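Local structure of lectin CEL-IV, C-type (Cucumaria echinata, 3ALU) at residues A[14-18]-A[146-151]; A[54-60]-A[104-108]; A[82-87]-A[134-139]. The protein binds galactose-containing sugars through a bound calcium ion, as a tetrameric C-type lectin carrying the EPN carbohydrate-recognition motif. All coordinates share one frame; numbering follows the deposited sequence.

Contact 1: A[14-18]-A[146-151]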
loop_
_atom_site.group_PDB
_atom_site.type_symbol
_atom_site.label_atom_id
_atom_site.label_comp_id
_atom_site.label_asym_id
_atom_site.label_seq_id
_atom_site.Cartn_x
_atom_site.Cartn_y
_atom_site.Cartn_z
ATOM N N GLY A 14 -9.932 -1.659 -3.053
ATOM C CA GLY A 14 -9.064 -1.150 -4.109
ATOM C C GLY A 14 -9.332 0.249 -4.612
ATOM O O GLY A 14 -8.581 0.763 -5.435
ATOM N N LYS A 15 -10.385 0.871 -4.099
ATOM C CA LYS A 15 -10.755 2.239 -4.519
ATOM C C LYS A 15 -10.660 3.213 -3.354
ATOM O O LYS A 15 -10.812 2.827 -2.211
ATOM C CB LYS A 15 -12.181 2.255 -5.060
ATOM C CG LYS A 15 -12.279 1.520 -6.377
ATOM C CD LYS A 15 -13.724 1.384 -6.838
ATOM C CE LYS A 15 -14.234 2.699 -7.376
ATOM N NZ LYS A 15 -15.546 2.476 -8.106
ATOM N N CYS A 16 -10.448 4.498 -3.669
ATOM C CA CYS A 16 -10.290 5.508 -2.644
ATOM C C CYS A 16 -11.433 6.518 -2.754
ATOM O O CYS A 16 -11.752 6.991 -3.874
ATOM C CB CYS A 16 -8.976 6.276 -2.825
ATOM S SG CYS A 16 -7.535 5.196 -2.618
ATOM N N PHE A 17 -12.045 6.790 -1.618
ATOM C CA PHE A 17 -13.240 7.630 -1.573
ATOM C C PHE A 17 -13.079 8.779 -0.609
ATOM O O PHE A 17 -12.342 8.698 0.373
ATOM C CB PHE A 17 -14.428 6.805 -1.095
ATOM C CG PHE A 17 -14.774 5.627 -1.990
ATOM C CD1 PHE A 17 -14.336 4.344 -1.666
ATOM C CD2 PHE A 17 -15.551 5.806 -3.127
ATOM C CE1 PHE A 17 -14.677 3.244 -2.464
ATOM C CE2 PHE A 17 -15.896 4.732 -3.934
ATOM C CZ PHE A 17 -15.477 3.454 -3.628
ATOM N N ARG A 18 -13.848 9.840 -0.864
ATOM C CA ARG A 18 -13.911 10.957 0.064
ATOM C C ARG A 18 -15.267 11.660 -0.075
ATOM O O ARG A 18 -15.753 11.938 -1.190
ATOM C CB ARG A 18 -12.756 11.925 -0.172
ATOM C CG ARG A 18 -12.726 13.085 0.861
ATOM C CD ARG A 18 -11.398 13.833 0.809
ATOM N NE ARG A 18 -11.576 15.046 1.567
ATOM C CZ ARG A 18 -10.773 16.100 1.425
ATOM N NH1 ARG A 18 -9.738 16.032 0.596
ATOM N NH2 ARG A 18 -11.012 17.194 2.102
ATOM N N ILE A 146 -19.887 12.186 -2.830
ATOM C CA ILE A 146 -18.702 11.351 -2.659
ATOM C C ILE A 146 -17.947 11.220 -3.959
ATOM O O ILE A 146 -18.493 10.831 -4.997
ATOM C CB ILE A 146 -19.048 9.924 -2.148
ATOM C CG1 ILE A 146 -19.745 9.978 -0.794
ATOM C CG2 ILE A 146 -17.834 9.043 -2.068
ATOM C CD1 ILE A 146 -20.624 8.748 -0.554
ATOM N N CYS A 147 -16.663 11.575 -3.906
ATOM C CA CYS A 147 -15.732 11.334 -5.025
ATOM C C CYS A 147 -14.970 10.012 -4.859
ATOM O O CYS A 147 -14.695 9.554 -3.700
ATOM C CB CYS A 147 -14.689 12.473 -5.132
ATOM S SG CYS A 147 -15.379 14.115 -5.432
ATOM N N GLN A 148 -14.566 9.446 -5.995
ATOM C CA GLN A 148 -13.600 8.345 -6.023
ATOM C C GLN A 148 -12.393 8.823 -6.836
ATOM O O GLN A 148 -12.546 9.511 -7.840
ATOM C CB GLN A 148 -14.208 7.058 -6.646
ATOM C CG GLN A 148 -14.483 7.209 -8.103
ATOM C CD GLN A 148 -15.149 5.989 -8.685
ATOM O OE1 GLN A 148 -15.935 5.340 -8.008
ATOM N NE2 GLN A 148 -14.861 5.700 -9.958
ATOM N N LEU A 149 -11.188 8.475 -6.393
ATOM C CA LEU A 149 -10.013 8.733 -7.222
ATOM C C LEU A 149 -10.037 7.763 -8.390
ATOM O O LEU A 149 -10.719 6.751 -8.328
ATOM C CB LEU A 149 -8.738 8.565 -6.370
ATOM C CG LEU A 149 -8.601 9.664 -5.302
ATOM C CD1 LEU A 149 -7.383 9.384 -4.423
ATOM C CD2 LEU A 149 -8.436 11.057 -5.934
ATOM N N PRO A 150 -9.281 8.051 -9.475
ATOM C CA PRO A 150 -9.237 7.171 -10.604
ATOM C C PRO A 150 -8.935 5.740 -10.157
ATOM O O PRO A 150 -7.992 5.520 -9.380
ATOM C CB PRO A 150 -8.085 7.751 -11.473
ATOM C CG PRO A 150 -7.991 9.154 -11.088
ATOM C CD PRO A 150 -8.463 9.265 -9.670
ATOM N N CYS A 151 -9.768 4.802 -10.590
ATOM C CA CYS A 151 -9.656 3.393 -10.225
ATOM C C CYS A 151 -8.820 2.711 -11.311
ATOM O O CYS A 151 -9.199 2.712 -12.486
ATOM C CB CYS A 151 -11.054 2.757 -10.161
ATOM S SG CYS A 151 -11.119 1.038 -9.549
HETATM O O HOH W 1 -10.127 4.879 -6.415
#
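Lys-15 reaches across to Gln-148, at the end of strand 143-148, and to Cys-151 beyond it. From CB its CG turns beside the backbone N (chi1 -69°) and lies against the sulfur of Cys-151, Lys-15 CG to Cys-151 SG 3.4 Å; CD stays along the same sulfur, and after a bend at chi3 CE and NZ come over the amide of Gln-148. Lys-15 NZ donates to Gln-148 OE1 at 2.9 Å from above the carbonyl plane, 41° out of it. The same oxygen also accepts from the backbone N of Ser-53, and Gln-148 NE2 donates to Asp-100, so the amide is held at both ends. Phe-17 lies alongside Gln-148, its ring and the amide plane 68° apart, and Phe-17 CD2 touches Ile-146 CG2 at 4.1 Å. Backbone bonds join the two strands as an antiparallel pair: Arg-18 and Cys-147 exchange both N-H and C=O, with Arg-18 N to Cys-147 O 3.0 Å, and Leu-149 N donates to Cys-16 O at 3.0 Å. One water accepts from Cys-16 N and donates to Leu-149 O. Three disulfides leave this pair: Cys-16 to Cys-5, Cys-147 to Cys-33, and Cys-151 to Cys-41 of the second subunit. Phe-17 packs on Leu-63 and Ile-146 on Val-67 of helix 57-70, while strand 143-148 pairs with strands 15-21 and 45-51.

Contact 2: A[54-60]-A[104-108]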
loop_
_atom_site.group_PDB
_atom_site.type_symbol
_atom_site.label_atom_id
_atom_site.label_comp_id
_atom_site.label_asym_id
_atom_site.label_seq_id
_atom_site.Cartn_x
_atom_site.Cartn_y
_atom_site.Cartn_z
ATOM N N ILE A 54 -20.782 2.272 -7.744
ATOM C CA ILE A 54 -21.026 1.276 -6.674
ATOM C C ILE A 54 -21.352 -0.023 -7.379
ATOM O O ILE A 54 -22.232 -0.023 -8.269
ATOM C CB ILE A 54 -22.185 1.718 -5.751
ATOM C CG1 ILE A 54 -21.900 3.130 -5.156
ATOM C CG2 ILE A 54 -22.456 0.660 -4.650
ATOM C CD1 ILE A 54 -23.060 3.757 -4.351
ATOM N N HIS A 55 -20.661 -1.113 -7.004
ATOM C CA HIS A 55 -20.731 -2.348 -7.824
ATOM C C HIS A 55 -21.074 -3.603 -7.067
ATOM O O HIS A 55 -21.068 -4.708 -7.637
ATOM C CB HIS A 55 -19.438 -2.509 -8.582
ATOM C CG HIS A 55 -19.265 -1.423 -9.569
ATOM N ND1 HIS A 55 -18.479 -0.309 -9.328
ATOM C CD2 HIS A 55 -19.901 -1.202 -10.733
ATOM C CE1 HIS A 55 -18.581 0.515 -10.357
ATOM N NE2 HIS A 55 -19.444 0.004 -11.217
ATOM N N SER A 56 -21.408 -3.436 -5.797
ATOM C CA SER A 56 -21.773 -4.586 -4.953
ATOM C C SER A 56 -22.489 -4.147 -3.691
ATOM O O SER A 56 -22.401 -2.972 -3.276
ATOM C CB SER A 56 -20.527 -5.431 -4.569
ATOM O OG SER A 56 -19.762 -4.770 -3.555
ATOM N N ALA A 57 -23.191 -5.106 -3.056
ATOM C CA ALA A 57 -23.856 -4.868 -1.802
ATOM C C ALA A 57 -22.880 -4.437 -0.697
ATOM O O ALA A 57 -23.220 -3.615 0.135
ATOM C CB ALA A 57 -24.602 -6.138 -1.361
ATOM N N GLU A 58 -21.696 -5.049 -0.684
ATOM C CA GLU A 58 -20.658 -4.682 0.264
ATOM C C GLU A 58 -20.166 -3.262 0.038
ATOM O O GLU A 58 -19.928 -2.549 0.999
ATOM C CB GLU A 58 -19.477 -5.625 0.111
ATOM C CG GLU A 58 -19.777 -7.010 0.646
ATOM C CD GLU A 58 -18.526 -7.850 0.817
ATOM O OE1 GLU A 58 -18.632 -8.895 1.503
ATOM O OE2 GLU A 58 -17.439 -7.466 0.287
ATOM N N SER A 59 -19.959 -2.870 -1.218
ATOM C CA SER A 59 -19.534 -1.462 -1.486
ATOM C C SER A 59 -20.651 -0.516 -1.061
ATOM O O SER A 59 -20.394 0.540 -0.469
ATOM C CB SER A 59 -19.235 -1.245 -2.979
ATOM O OG SER A 59 -18.093 -2.007 -3.374
ATOM N N GLN A 60 -21.906 -0.893 -1.309
ATOM C CA GLN A 60 -23.012 -0.059 -0.917
ATOM C C GLN A 60 -23.010 0.088 0.596
ATOM O O GLN A 60 -23.268 1.174 1.109
ATOM C CB GLN A 60 -24.354 -0.679 -1.420
ATOM C CG GLN A 60 -25.621 -0.041 -0.826
ATOM C CD GLN A 60 -25.818 1.410 -1.169
ATOM O OE1 GLN A 60 -26.605 2.100 -0.512
ATOM N NE2 GLN A 60 -25.155 1.874 -2.211
ATOM N N VAL A 104 -23.182 -0.794 -14.908
ATOM C CA VAL A 104 -24.204 -0.778 -13.872
ATOM C C VAL A 104 -24.557 -2.241 -13.615
ATOM O O VAL A 104 -25.509 -2.803 -14.211
ATOM C CB VAL A 104 -25.426 0.061 -14.279
ATOM C CG1 VAL A 104 -26.493 0.057 -13.164
ATOM C CG2 VAL A 104 -25.000 1.516 -14.606
ATOM N N ASP A 105 -23.784 -2.852 -12.743
ATOM C CA ASP A 105 -23.882 -4.276 -12.430
ATOM C C ASP A 105 -24.410 -4.500 -11.006
ATOM O O ASP A 105 -24.371 -5.623 -10.488
ATOM C CB ASP A 105 -22.506 -4.964 -12.649
ATOM C CG ASP A 105 -21.339 -4.293 -11.898
ATOM O OD1 ASP A 105 -21.527 -3.294 -11.159
ATOM O OD2 ASP A 105 -20.192 -4.786 -12.059
ATOM N N TYR A 106 -24.825 -3.415 -10.348
ATOM C CA TYR A 106 -25.429 -3.449 -9.014
ATOM C C TYR A 106 -26.570 -2.439 -8.936
ATOM O O TYR A 106 -26.447 -1.286 -9.357
ATOM C CB TYR A 106 -24.406 -3.156 -7.899
ATOM C CG TYR A 106 -25.046 -2.986 -6.556
ATOM C CD1 TYR A 106 -25.205 -1.706 -5.991
ATOM C CD2 TYR A 106 -25.526 -4.099 -5.827
ATOM C CE1 TYR A 106 -25.832 -1.533 -4.764
ATOM C CE2 TYR A 106 -26.157 -3.934 -4.597
ATOM C CZ TYR A 106 -26.297 -2.655 -4.060
ATOM O OH TYR A 106 -26.930 -2.479 -2.853
ATOM N N ASP A 107 -27.664 -2.915 -8.369
ATOM C CA ASP A 107 -28.916 -2.194 -8.221
ATOM C C ASP A 107 -29.135 -1.848 -6.749
ATOM O O ASP A 107 -29.498 -2.723 -5.947
ATOM C CB ASP A 107 -30.047 -3.125 -8.739
ATOM C CG ASP A 107 -31.428 -2.609 -8.448
ATOM O OD1 ASP A 107 -32.421 -3.302 -8.844
ATOM O OD2 ASP A 107 -31.557 -1.543 -7.823
ATOM N N GLY A 108 -28.920 -0.571 -6.381
ATOM C CA GLY A 108 -29.057 -0.158 -5.003
ATOM C C GLY A 108 -30.230 0.772 -4.743
ATOM O O GLY A 108 -30.312 1.415 -3.710
HETATM O O HOH W 2 -23.848 -0.542 -10.501
#
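Tyr-106 and His-55 bring the two backbones to 5.0 Å between their CA atoms, where the loop 104-108 runs past the turn leading into helix 57-70. The Tyr-106 side chain spans this approach: with CG anti to the backbone N (chi1 171°), its ring extends over the start of the helix. Ser-56 C lies over one face of the Tyr-106 ring, 3.7 Å above its plane and offset toward the rim. At one side of the ring Tyr-106 CE2 meets Ala-57 N at 3.5 Å; at the other Tyr-106 CD1 meets Ile-54 CG2 at 3.9 Å, the two side chains crossing at a slant. The phenol oxygen ends against the aliphatic part of Gln-60, Tyr-106 OH to Gln-60 CG 3.4 Å. Ser-56 is the N-cap of helix 57-70 in this C-type lectin domain: its OG accepts from Ser-59 N at 3.0 Å in a nearly straight bond, 163° at the hydrogen. The aromatic ring thus covers the backbone at the capped helix start, and Ser-56 N is buried there with no polar partner in the model. A water near the base of the Tyr-106 side chain donates both to Ile-54 O (2.8 Å) and to Tyr-106 O (2.9 Å), joining the two backbones. His-55 NE2 is hydrogen-bonded to Ser-102 OG and its imidazole meets the ring of Trp-98, while Phe-133 packs on both Gln-60 and Tyr-106.

Contact 3: A[82-87]-A[134-139]. With CA (calcium ion), chain K; GLA (alpha-D-galactopyranose), chain E; EDO (1,2-ethanediol), chain J; EDO (1,2-ethanediol), chain I.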
loop_
_atom_site.group_PDB
_atom_site.type_symbol
_atom_site.label_atom_id
_atom_site.label_comp_id
_atom_site.label_asym_id
_atom_site.label_seq_id
_atom_site.Cartn_x
_atom_site.Cartn_y
_atom_site.Cartn_z
ATOM N N GLN A 82 -29.032 13.379 1.614
ATOM C CA GLN A 82 -28.817 12.758 0.326
ATOM C C GLN A 82 -27.449 13.208 -0.170
ATOM O O GLN A 82 -27.131 14.380 -0.100
ATOM C CB GLN A 82 -29.901 13.211 -0.632
ATOM C CG GLN A 82 -31.232 12.774 -0.119
ATOM C CD GLN A 82 -32.366 13.170 -1.056
ATOM O OE1 GLN A 82 -33.058 14.166 -0.833
ATOM N NE2 GLN A 82 -32.552 12.391 -2.114
ATOM N N VAL A 83 -26.677 12.259 -0.684
ATOM C CA VAL A 83 -25.308 12.507 -1.082
ATOM C C VAL A 83 -25.142 11.973 -2.492
ATOM O O VAL A 83 -25.367 10.753 -2.721
ATOM C CB VAL A 83 -24.363 11.749 -0.117
ATOM C CG1 VAL A 83 -22.883 11.884 -0.537
ATOM C CG2 VAL A 83 -24.587 12.218 1.381
ATOM N N TYR A 84 -24.738 12.823 -3.442
ATOM C CA TYR A 84 -24.591 12.401 -4.811
ATOM C C TYR A 84 -23.579 11.307 -5.013
ATOM O O TYR A 84 -22.518 11.313 -4.402
ATOM C CB TYR A 84 -24.181 13.553 -5.727
ATOM C CG TYR A 84 -25.297 14.426 -6.194
ATOM C CD1 TYR A 84 -26.466 13.868 -6.784
ATOM C CD2 TYR A 84 -25.171 15.814 -6.148
ATOM C CE1 TYR A 84 -27.485 14.706 -7.248
ATOM C CE2 TYR A 84 -26.180 16.651 -6.620
ATOM C CZ TYR A 84 -27.328 16.080 -7.206
ATOM O OH TYR A 84 -28.339 16.921 -7.654
ATOM N N ILE A 85 -23.959 10.352 -5.867
ATOM C CA ILE A 85 -23.023 9.392 -6.437
ATOM C C ILE A 85 -23.095 9.549 -7.964
ATOM O O ILE A 85 -23.921 10.353 -8.472
ATOM C CB ILE A 85 -23.376 7.970 -6.004
ATOM C CG1 ILE A 85 -24.801 7.626 -6.464
ATOM C CG2 ILE A 85 -23.237 7.822 -4.456
ATOM C CD1 ILE A 85 -25.227 6.161 -6.060
ATOM N N GLY A 86 -22.290 8.792 -8.689
ATOM C CA GLY A 86 -22.104 9.049 -10.140
ATOM C C GLY A 86 -23.186 8.493 -11.068
ATOM O O GLY A 86 -22.917 8.322 -12.240
ATOM N N MET A 87 -24.409 8.313 -10.553
ATOM C CA MET A 87 -25.497 7.649 -11.322
ATOM C C MET A 87 -26.320 8.616 -12.170
ATOM O O MET A 87 -26.885 9.573 -11.647
ATOM C CB MET A 87 -26.417 6.945 -10.305
ATOM C CG MET A 87 -27.698 6.302 -10.890
ATOM S SD MET A 87 -27.475 5.217 -12.314
ATOM C CE MET A 87 -26.732 3.772 -11.535
ATOM N N TRP A 134 -30.592 4.120 -2.794
ATOM C CA TRP A 134 -30.524 5.314 -3.653
ATOM C C TRP A 134 -31.889 5.906 -3.990
ATOM O O TRP A 134 -32.870 5.165 -4.191
ATOM C CB TRP A 134 -29.795 5.049 -4.969
ATOM C CG TRP A 134 -28.563 4.233 -4.863
ATOM C CD1 TRP A 134 -27.718 4.169 -3.796
ATOM C CD2 TRP A 134 -28.027 3.386 -5.874
ATOM N NE1 TRP A 134 -26.686 3.303 -4.081
ATOM C CE2 TRP A 134 -26.838 2.814 -5.355
ATOM C CE3 TRP A 134 -28.410 3.083 -7.209
ATOM C CZ2 TRP A 134 -26.044 1.880 -6.086
ATOM C CZ3 TRP A 134 -27.623 2.160 -7.938
ATOM C CH2 TRP A 134 -26.449 1.566 -7.371
ATOM N N ALA A 135 -31.909 7.229 -4.108
ATOM C CA ALA A 135 -33.062 7.948 -4.663
ATOM C C ALA A 135 -32.607 8.611 -5.944
ATOM O O ALA A 135 -31.433 8.991 -6.058
ATOM C CB ALA A 135 -33.557 9.018 -3.684
ATOM N N ASP A 136 -33.498 8.762 -6.925
ATOM C CA ASP A 136 -33.145 9.657 -8.034
ATOM C C ASP A 136 -33.768 11.025 -7.818
ATOM O O ASP A 136 -34.853 11.138 -7.203
ATOM C CB ASP A 136 -33.465 9.090 -9.433
ATOM C CG ASP A 136 -34.977 9.077 -9.757
ATOM O OD1 ASP A 136 -35.809 8.853 -8.866
ATOM O OD2 ASP A 136 -35.324 9.250 -10.947
ATOM N N VAL A 137 -33.027 12.038 -8.252
ATOM C CA VAL A 137 -33.414 13.428 -7.997
ATOM C C VAL A 137 -33.127 14.248 -9.234
ATOM O O VAL A 137 -32.352 13.861 -10.094
ATOM C CB VAL A 137 -32.608 14.040 -6.794
ATOM C CG1 VAL A 137 -32.826 13.276 -5.472
ATOM C CG2 VAL A 137 -31.097 14.190 -7.120
ATOM N N TYR A 138 -33.743 15.431 -9.315
ATOM C CA TYR A 138 -33.399 16.338 -10.405
ATOM C C TYR A 138 -32.026 16.951 -10.142
ATOM O O TYR A 138 -31.642 17.194 -8.980
ATOM C CB TYR A 138 -34.517 17.400 -10.611
ATOM C CG TYR A 138 -35.793 16.718 -10.992
ATOM C CD1 TYR A 138 -36.909 16.786 -10.178
ATOM C CD2 TYR A 138 -35.837 15.916 -12.137
ATOM C CE1 TYR A 138 -38.088 16.078 -10.517
ATOM C CE2 TYR A 138 -36.991 15.225 -12.481
ATOM C CZ TYR A 138 -38.100 15.319 -11.662
ATOM O OH TYR A 138 -39.248 14.611 -11.983
ATOM N N SER A 139 -31.317 17.185 -11.234
ATOM C CA SER A 139 -29.878 17.470 -11.223
ATOM C C SER A 139 -29.537 18.817 -10.630
ATOM O O SER A 139 -28.380 19.098 -10.312
ATOM C CB SER A 139 -29.311 17.372 -12.636
ATOM O OG SER A 139 -29.804 18.418 -13.468
HETATM CA CA CA K . -36.952 9.939 -7.026
HETATM C C1 GLA E . -39.163 12.758 -3.081
HETATM C C2 GLA E . -39.357 11.807 -4.269
HETATM C C3 GLA E . -38.688 10.457 -4.067
HETATM C C4 GLA E . -37.210 10.626 -3.693
HETATM C C5 GLA E . -37.097 11.626 -2.524
HETATM C C6 GLA E . -35.641 11.926 -2.134
HETATM O O2 GLA E . -40.764 11.557 -4.480
HETATM O O3 GLA E . -38.831 9.676 -5.264
HETATM O O4 GLA E . -36.539 11.142 -4.847
HETATM O O5 GLA E . -37.726 12.878 -2.853
HETATM O O6 GLA E . -35.025 12.605 -3.233
HETATM C C1 EDO J . -30.786 16.108 1.130
HETATM O O1 EDO J . -29.809 16.387 2.118
HETATM C C2 EDO J . -32.102 15.799 1.792
HETATM O O2 EDO J . -33.145 16.426 1.058
HETATM C C1 EDO I . -36.733 14.860 -7.356
HETATM O O1 EDO I . -35.694 15.813 -7.102
HETATM C C2 EDO I . -37.201 14.201 -6.077
HETATM O O2 EDO I . -38.256 15.008 -5.560
#
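Ile-85 stands over the indole of Trp-134, the two side chains crossing at about a right angle. Ile-85 CD1 sits 3.7 Å from the centroid of the Trp-134 five-membered ring and only 7° off the ring normal, a CH-pi contact made almost straight down onto the face. Ile-85 takes its CG1 between the backbone N and carbonyl carbon (chi1 59°), and an extended chi2 carries CD1 out to the indole. Met-87 also crosses Trp-134 at about a right angle, Met-87 CE 4.0 Å from Trp-134 CZ3. At the other end of strand 134-137 the ring of Tyr-84 and the isopropyl group of Val-137 cross at a slant, Tyr-84 CE1 to Val-137 CG2 3.7 Å; Tyr-84 OH is hydrogen-bonded to Asn-141 O. Strands 82-85 and 134-137 run at 80° to each other, so the contact is side-chain packing and not strand pairing. The Ile-85, Met-87 and Trp-134 cluster is interior packing of the C-type lectin fold; Ala-135 and Val-137, farther along strand 134-137, face the galactose. Asp-136 binds calcium through both its backbone O and OD1, and Glu-113, Asn-115 and Asn-116 supply the remaining protein ligands; Glu-113, Pro-114 and Asn-115 form the EPN motif. Galactose completes the shell with O3 and O4, the latter 2.5 Å from the ion. Gln-82, extended beyond CG, brings its amide end to the C6-O6 arm of the galactose, Gln-82 NE2 donating to galactose O6 at 2.7 Å. The other branch of Val-137 lies beside both groups: Val-137 CG1 is 3.5 Å from Gln-82 NE2 and 3.2 Å from galactose O6. Asp-136 OD2 is hydrogen-bonded to Ser-120 OG, a second-shell contact that would help hold the carboxylate's orientation.

How the contacts relate
Contacts 1 and 3 are both buried and reach one sheet, in which strands 143-148 and 82-89 are parallel neighbours; Ile-146 N makes a probable hydrogen bond to Tyr-84 O, and Ile-146 packs on Val-83. Their chemistry differs: contact 1 is strand pairing from which disulfides lead to other parts of the chain and to a second subunit, whereas contact 3 is apolar packing that ends in a calcium and sugar site. Contact 2 is only partly buried, an aromatic cover on a helix start. It meets contact 3 through a probable hydrogen bond from Trp-134 N to Gly-108 O and through Ile-54 against Ile-85. Along the chain, contacts 2 and 3 both lie inside the loop that contact 1 closes.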